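Local coordinates for uncharacterized protein MTH_862 (Methanothermobacter thermautotrophicus, PDB 2R47), which is of unknown function but belongs to an archaeal family, DUF2124, and is built as a dimer-forming alpha/beta protein around a mixed beta-sheet, at residues L16-F19 with R20-V23; M126-F129 with A130-G133. All coordinates share one frame; numbering follows the deposited sequence.

Interactions 1 and 2 are two local helical contacts, one in the last turns of helix 11-22 and the other in the short helix 128-131. Their centres lie 20 Å apart and their nearest atoms about 11 Å, so they do not touch. Strand 118-125 relates them: Phe19, Ala22 and Val23 of interaction 1 pack on its Met121, and residues 126-133 of interaction 2 follow its C-terminal end. Strand 142-154 is shared as well, through Ile144, which touches Val18 and Phe19, and through Asn145 and Ala146, which bond to Asp127 and Met126. A bound sulfate, probably from the crystallisation liquor, sits about 3 Å from the Met126 side chain of interaction 2.

Interaction 1. Residues L16-F19 with R20-V23; sequences LGVF and REAV
Phe19 and Val23 meet one turn apart at the C-terminal end of helix 11-22, where an unbroken run of i to i+4 backbone bonds satisfies four successive carbonyls. The N-H groups of Arg20, Glu21, Ala22 and Val23 go to the carbonyl oxygens of Leu16, Gly17, Val18 and Phe19; the last, Val23 N to Phe19 O at 3.0 Å, closes the helix, for Val23 has already left helical angles. Val18 O has a second donor: a water lying 2.9 Å from this oxygen gives its other hydrogen to Glu21 OE1, 3.2 Å away, and so ties the carboxylate to the backbone of the preceding turn. OE1 is also held by a salt bridge to Lys7. Arg20 runs back along the helix. Its chain, extended from CG to NE, passes Leu16, whose CB lies over one face of the guanidinium, 3.8 Å from Arg20 NH2, while Arg20 NE donates to the carbonyl of Ala48, at the end of helix 40-48. The buried side of the helix is apolar. Phe19 CG is anti to the backbone N (chi1 -177°), which points the ring at Met121 and Leu123 of strand 118-125 and sets it edge-to-face against Phe45. Val18 packs on Ile144 and also on Val152 of the second subunit. Val23 covers one face of the Phe19 ring with both methyls: CG2 stands 3.9 Å above its plane, displaced from the centre toward the ring's margin, and CG1 makes a CH-pi contact 4.2 Å from the ring centroid, 27° off the normal.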
ATOM      1  N   LEU A  16       6.343   5.301   7.877  1.00 15.75           N
ATOM      2  CA  LEU A  16       6.994   4.043   8.242  1.00 17.11           C
ATOM      3  C   LEU A  16       7.813   4.169   9.536  1.00 17.29           C
ATOM      4  O   LEU A  16       7.807   3.266  10.398  1.00 16.06           O
ATOM      5  CB  LEU A  16       7.903   3.550   7.087  1.00 15.92           C
ATOM      6  CG  LEU A  16       7.229   3.339   5.707  1.00 20.42           C
ATOM      7  CD1 LEU A  16       8.300   2.893   4.685  1.00 21.13           C
ATOM      8  CD2 LEU A  16       6.094   2.339   5.832  1.00 20.63           C
ATOM      9  N   GLY A  17       8.533   5.284   9.669  1.00 15.74           N
ATOM     10  CA  GLY A  17       9.368   5.508  10.864  1.00 16.21           C
ATOM     11  C   GLY A  17       8.641   5.530  12.196  1.00 16.00           C
ATOM     12  O   GLY A  17       9.104   4.913  13.182  1.00 16.79           O
ATOM     13  N   VAL A  18       7.501   6.219  12.255  1.00 16.69           N
ATOM     14  CA  VAL A  18       6.726   6.234  13.520  1.00 16.21           C
ATOM     15  C   VAL A  18       6.171   4.847  13.835  1.00 16.26           C
ATOM     16  O   VAL A  18       6.006   4.491  14.996  1.00 15.77           O
ATOM     17  CB  VAL A  18       5.618   7.306  13.565  1.00 16.34           C
ATOM     18  CG1 VAL A  18       6.229   8.704  13.378  1.00 17.72           C
ATOM     19  CG2 VAL A  18       4.515   7.030  12.513  1.00 15.71           C
ATOM     20  N   PHE A  19       5.891   4.053  12.802  1.00 16.27           N
ATOM     21  CA  PHE A  19       5.481   2.661  13.023  1.00 15.71           C
ATOM     22  C   PHE A  19       6.669   1.867  13.584  1.00 17.40           C
ATOM     23  O   PHE A  19       6.537   1.151  14.611  1.00 17.85           O
ATOM     24  CB  PHE A  19       4.931   2.006  11.721  1.00 16.83           C
ATOM     25  CG  PHE A  19       4.429   0.579  11.947  1.00 15.87           C
ATOM     26  CD1 PHE A  19       3.253   0.350  12.664  1.00 19.86           C
ATOM     27  CD2 PHE A  19       5.195  -0.506  11.525  1.00 18.04           C
ATOM     28  CE1 PHE A  19       2.813  -0.978  12.926  1.00 21.28           C
ATOM     29  CE2 PHE A  19       4.772  -1.814  11.796  1.00 16.75           C
ATOM     30  CZ  PHE A  19       3.569  -2.036  12.442  1.00 19.12           C
ATOM     31  N   ARG A  20       7.834   1.990  12.951  1.00 16.42           N
ATOM     32  CA  ARG A  20       9.016   1.289  13.457  1.00 18.13           C
ATOM     33  C   ARG A  20       9.274   1.604  14.921  1.00 17.42           C
ATOM     34  O   ARG A  20       9.609   0.715  15.675  1.00 18.06           O
ATOM     35  CB  ARG A  20      10.264   1.701  12.685  1.00 18.62           C
ATOM     36  CG  ARG A  20      10.294   1.128  11.296  1.00 19.03           C
ATOM     37  CD  ARG A  20      11.735   1.171  10.695  1.00 19.76           C
ATOM     38  NE  ARG A  20      11.596   1.144   9.242  1.00 22.07           N
ATOM     39  CZ  ARG A  20      11.531   2.217   8.462  1.00 25.44           C
ATOM     40  NH1 ARG A  20      11.689   3.438   8.968  1.00 23.55           N
ATOM     41  NH2 ARG A  20      11.349   2.058   7.137  1.00 24.66           N
ATOM     42  N   GLU A  21       9.095   2.870  15.294  1.00 18.47           N
ATOM     43  CA  GLU A  21       9.265   3.319  16.678  1.00 18.29           C
ATOM     44  C   GLU A  21       8.222   2.690  17.586  1.00 18.39           C
ATOM     45  O   GLU A  21       8.566   2.216  18.688  1.00 17.76           O
ATOM     46  CB  GLU A  21       9.111   4.837  16.730  1.00 19.39           C
ATOM     47  CG  GLU A  21      10.268   5.571  16.123  1.00 18.74           C
ATOM     48  CD  GLU A  21      10.017   7.070  16.041  1.00 24.80           C
ATOM     49  OE1 GLU A  21       8.899   7.565  16.350  1.00 25.04           O
ATOM     50  OE2 GLU A  21      10.964   7.768  15.648  1.00 26.69           O
ATOM     51  N   ALA A  22       6.961   2.695  17.136  1.00 17.98           N
ATOM     52  CA  ALA A  22       5.845   2.136  17.903  1.00 18.99           C
ATOM     53  C   ALA A  22       6.068   0.640  18.220  1.00 18.32           C
ATOM     54  O   ALA A  22       5.756   0.205  19.306  1.00 18.64           O
ATOM     55  CB  ALA A  22       4.497   2.375  17.182  1.00 19.71           C
ATOM     56  N   VAL A  23       6.626  -0.137  17.289  1.00 17.29           N
ATOM     57  CA  VAL A  23       6.814  -1.585  17.499  1.00 18.07           C
ATOM     58  C   VAL A  23       8.266  -2.014  17.797  1.00 18.49           C
ATOM     59  O   VAL A  23       8.625  -3.185  17.639  1.00 19.67           O
ATOM     60  CB  VAL A  23       6.263  -2.406  16.298  1.00 17.46           C
ATOM     61  CG1 VAL A  23       4.752  -2.111  16.156  1.00 16.41           C
ATOM     62  CG2 VAL A  23       7.017  -2.066  15.006  1.00 17.52           C
TER
HETATM   63  O   HOH W   1       5.925   6.524  17.104  1.00 32.49           O

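Interaction 2. Residues M126-F129 with A130-G133; sequences MDMF and ARAG
Met126 O accepts the shortest direct bond between protein atoms here, from Arg131 NH1 at 2.8 Å, with an N-H...O angle of 144°. The donor is tilted 22° from the carbonyl plane, and the oxygen lies at the edge of the guanidinium, somewhat out of its plane. The arginine reaches back by bending at chi3 (56°), which turns the guanidinium toward the start of the segment; on the way Arg131 CD passes 3.8 Å from Asp127 CB. Both Met126 and Asp127 have positive phi, consistent with the way Met126 O faces the arginine. Met128, bent at chi2 and chi3, lies across the Arg131 side chain, with Met128 SD 4.1 Å from Arg131 NH1 and Met128 CE equally near. Asp127 is the N-cap residue of the short helix 128-131, which follows strand 118-125, yet its carboxylate makes no direct capping bond. A water bridges instead: it donates to Asp127 OD1 and accepts from Ala130 N, 2.9 Å away, so that this N-H of the first turn is satisfied through solvent. Backbone bonds from Arg131 N to Asp127 O and from Ala132 N to Met128 O form the turn, the latter N-H also making a weak bond to Phe129 O. Gly133, with positive phi, forms a Schellman motif. From there the chain enters helix 134-137, where the buried ring of Phe129 meets Trp134, and Gly133 N bonds back to Ala130 O at 3.1 Å.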
ATOM      1  N   MET A 126      -7.570   8.750   7.204  1.00 16.94           N
ATOM      2  CA  MET A 126      -8.720   9.652   7.285  1.00 18.95           C
ATOM      3  C   MET A 126      -9.493   9.472   8.588  1.00 19.34           C
ATOM      4  O   MET A 126     -10.730   9.604   8.597  1.00 20.95           O
ATOM      5  CB  MET A 126      -9.652   9.468   6.057  1.00 19.41           C
ATOM      6  CG  MET A 126      -8.900   9.530   4.717  1.00 22.93           C
ATOM      7  SD  MET A 126      -7.850  10.968   4.470  1.00 24.09           S
ATOM      8  CE  MET A 126      -9.118  12.213   4.154  1.00 25.24           C
ATOM      9  N   ASP A 127      -8.777   9.126   9.670  1.00 18.64           N
ATOM     10  CA  ASP A 127      -9.342   9.056  11.032  1.00 18.42           C
ATOM     11  C   ASP A 127     -10.426   7.980  11.169  1.00 19.41           C
ATOM     12  O   ASP A 127     -11.388   8.144  11.928  1.00 18.93           O
ATOM     13  CB  ASP A 127      -9.890  10.414  11.447  1.00 19.99           C
ATOM     14  CG  ASP A 127      -9.687  10.719  12.921  1.00 23.63           C
ATOM     15  OD1 ASP A 127      -8.953   9.973  13.640  1.00 21.47           O
ATOM     16  OD2 ASP A 127     -10.279  11.742  13.352  1.00 23.54           O
ATOM     17  N   MET A 128     -10.274   6.893  10.429  1.00 18.69           N
ATOM     18  CA  MET A 128     -11.344   5.909  10.317  1.00 20.25           C
ATOM     19  C   MET A 128     -11.748   5.367  11.673  1.00 18.97           C
ATOM     20  O   MET A 128     -12.947   5.218  11.942  1.00 19.41           O
ATOM     21  CB  MET A 128     -10.900   4.744   9.406  1.00 20.28           C
ATOM     22  CG  MET A 128     -12.035   3.933   8.818  1.00 28.25           C
ATOM     23  SD  MET A 128     -13.034   4.864   7.618  1.00 33.56           S
ATOM     24  CE  MET A 128     -11.766   5.358   6.430  1.00 41.49           C
ATOM     25  N   PHE A 129     -10.786   5.005  12.517  1.00 18.37           N
ATOM     26  CA  PHE A 129     -11.174   4.389  13.774  1.00 18.06           C
ATOM     27  C   PHE A 129     -11.944   5.331  14.715  1.00 19.29           C
ATOM     28  O   PHE A 129     -12.940   4.928  15.335  1.00 19.60           O
ATOM     29  CB  PHE A 129      -9.980   3.819  14.504  1.00 18.69           C
ATOM     30  CG  PHE A 129      -9.429   2.580  13.868  1.00 16.67           C
ATOM     31  CD1 PHE A 129     -10.265   1.514  13.604  1.00 16.10           C
ATOM     32  CD2 PHE A 129      -8.084   2.488  13.566  1.00 22.35           C
ATOM     33  CE1 PHE A 129      -9.742   0.308  13.024  1.00 20.66           C
ATOM     34  CE2 PHE A 129      -7.558   1.311  12.996  1.00 19.18           C
ATOM     35  CZ  PHE A 129      -8.405   0.251  12.718  1.00 20.03           C
ATOM     36  N   ALA A 130     -11.443   6.545  14.886  1.00 19.59           N
ATOM     37  CA  ALA A 130     -12.141   7.547  15.708  1.00 20.56           C
ATOM     38  C   ALA A 130     -13.590   7.746  15.189  1.00 20.75           C
ATOM     39  O   ALA A 130     -14.562   7.770  15.962  1.00 20.27           O
ATOM     40  CB  ALA A 130     -11.402   8.851  15.634  1.00 20.79           C
ATOM     41  N   ARG A 131     -13.701   7.883  13.879  1.00 19.59           N
ATOM     42  CA  ARG A 131     -14.999   8.167  13.224  1.00 20.18           C
ATOM     43  C   ARG A 131     -16.016   7.040  13.414  1.00 20.56           C
ATOM     44  O   ARG A 131     -17.214   7.280  13.563  1.00 20.43           O
ATOM     45  CB  ARG A 131     -14.775   8.521  11.758  1.00 19.77           C
ATOM     46  CG  ARG A 131     -14.008   9.838  11.623  1.00 20.80           C
ATOM     47  CD  ARG A 131     -13.518  10.080  10.228  1.00 25.10           C
ATOM     48  NE  ARG A 131     -14.594  10.049   9.251  1.00 26.00           N
ATOM     49  CZ  ARG A 131     -14.473   9.541   8.031  1.00 28.55           C
ATOM     50  NH1 ARG A 131     -13.308   8.986   7.646  1.00 25.48           N
ATOM     51  NH2 ARG A 131     -15.530   9.560   7.218  1.00 25.01           N
ATOM     52  N   ALA A 132     -15.522   5.804  13.483  1.00 20.81           N
ATOM     53  CA  ALA A 132     -16.368   4.640  13.666  1.00 20.86           C
ATOM     54  C   ALA A 132     -16.812   4.424  15.134  1.00 19.92           C
ATOM     55  O   ALA A 132     -17.629   3.549  15.438  1.00 20.37           O
ATOM     56  CB  ALA A 132     -15.625   3.412  13.135  1.00 20.11           C
ATOM     57  N   GLY A 133     -16.277   5.229  16.041  1.00 20.48           N
ATOM     58  CA  GLY A 133     -16.538   5.082  17.476  1.00 21.00           C
ATOM     59  C   GLY A 133     -15.566   4.132  18.176  1.00 21.44           C
ATOM     60  O   GLY A 133     -15.721   3.843  19.379  1.00 20.93           O
TER
HETATM   61  O   HOH W   2      -8.832   7.219  13.913  1.00 21.67           O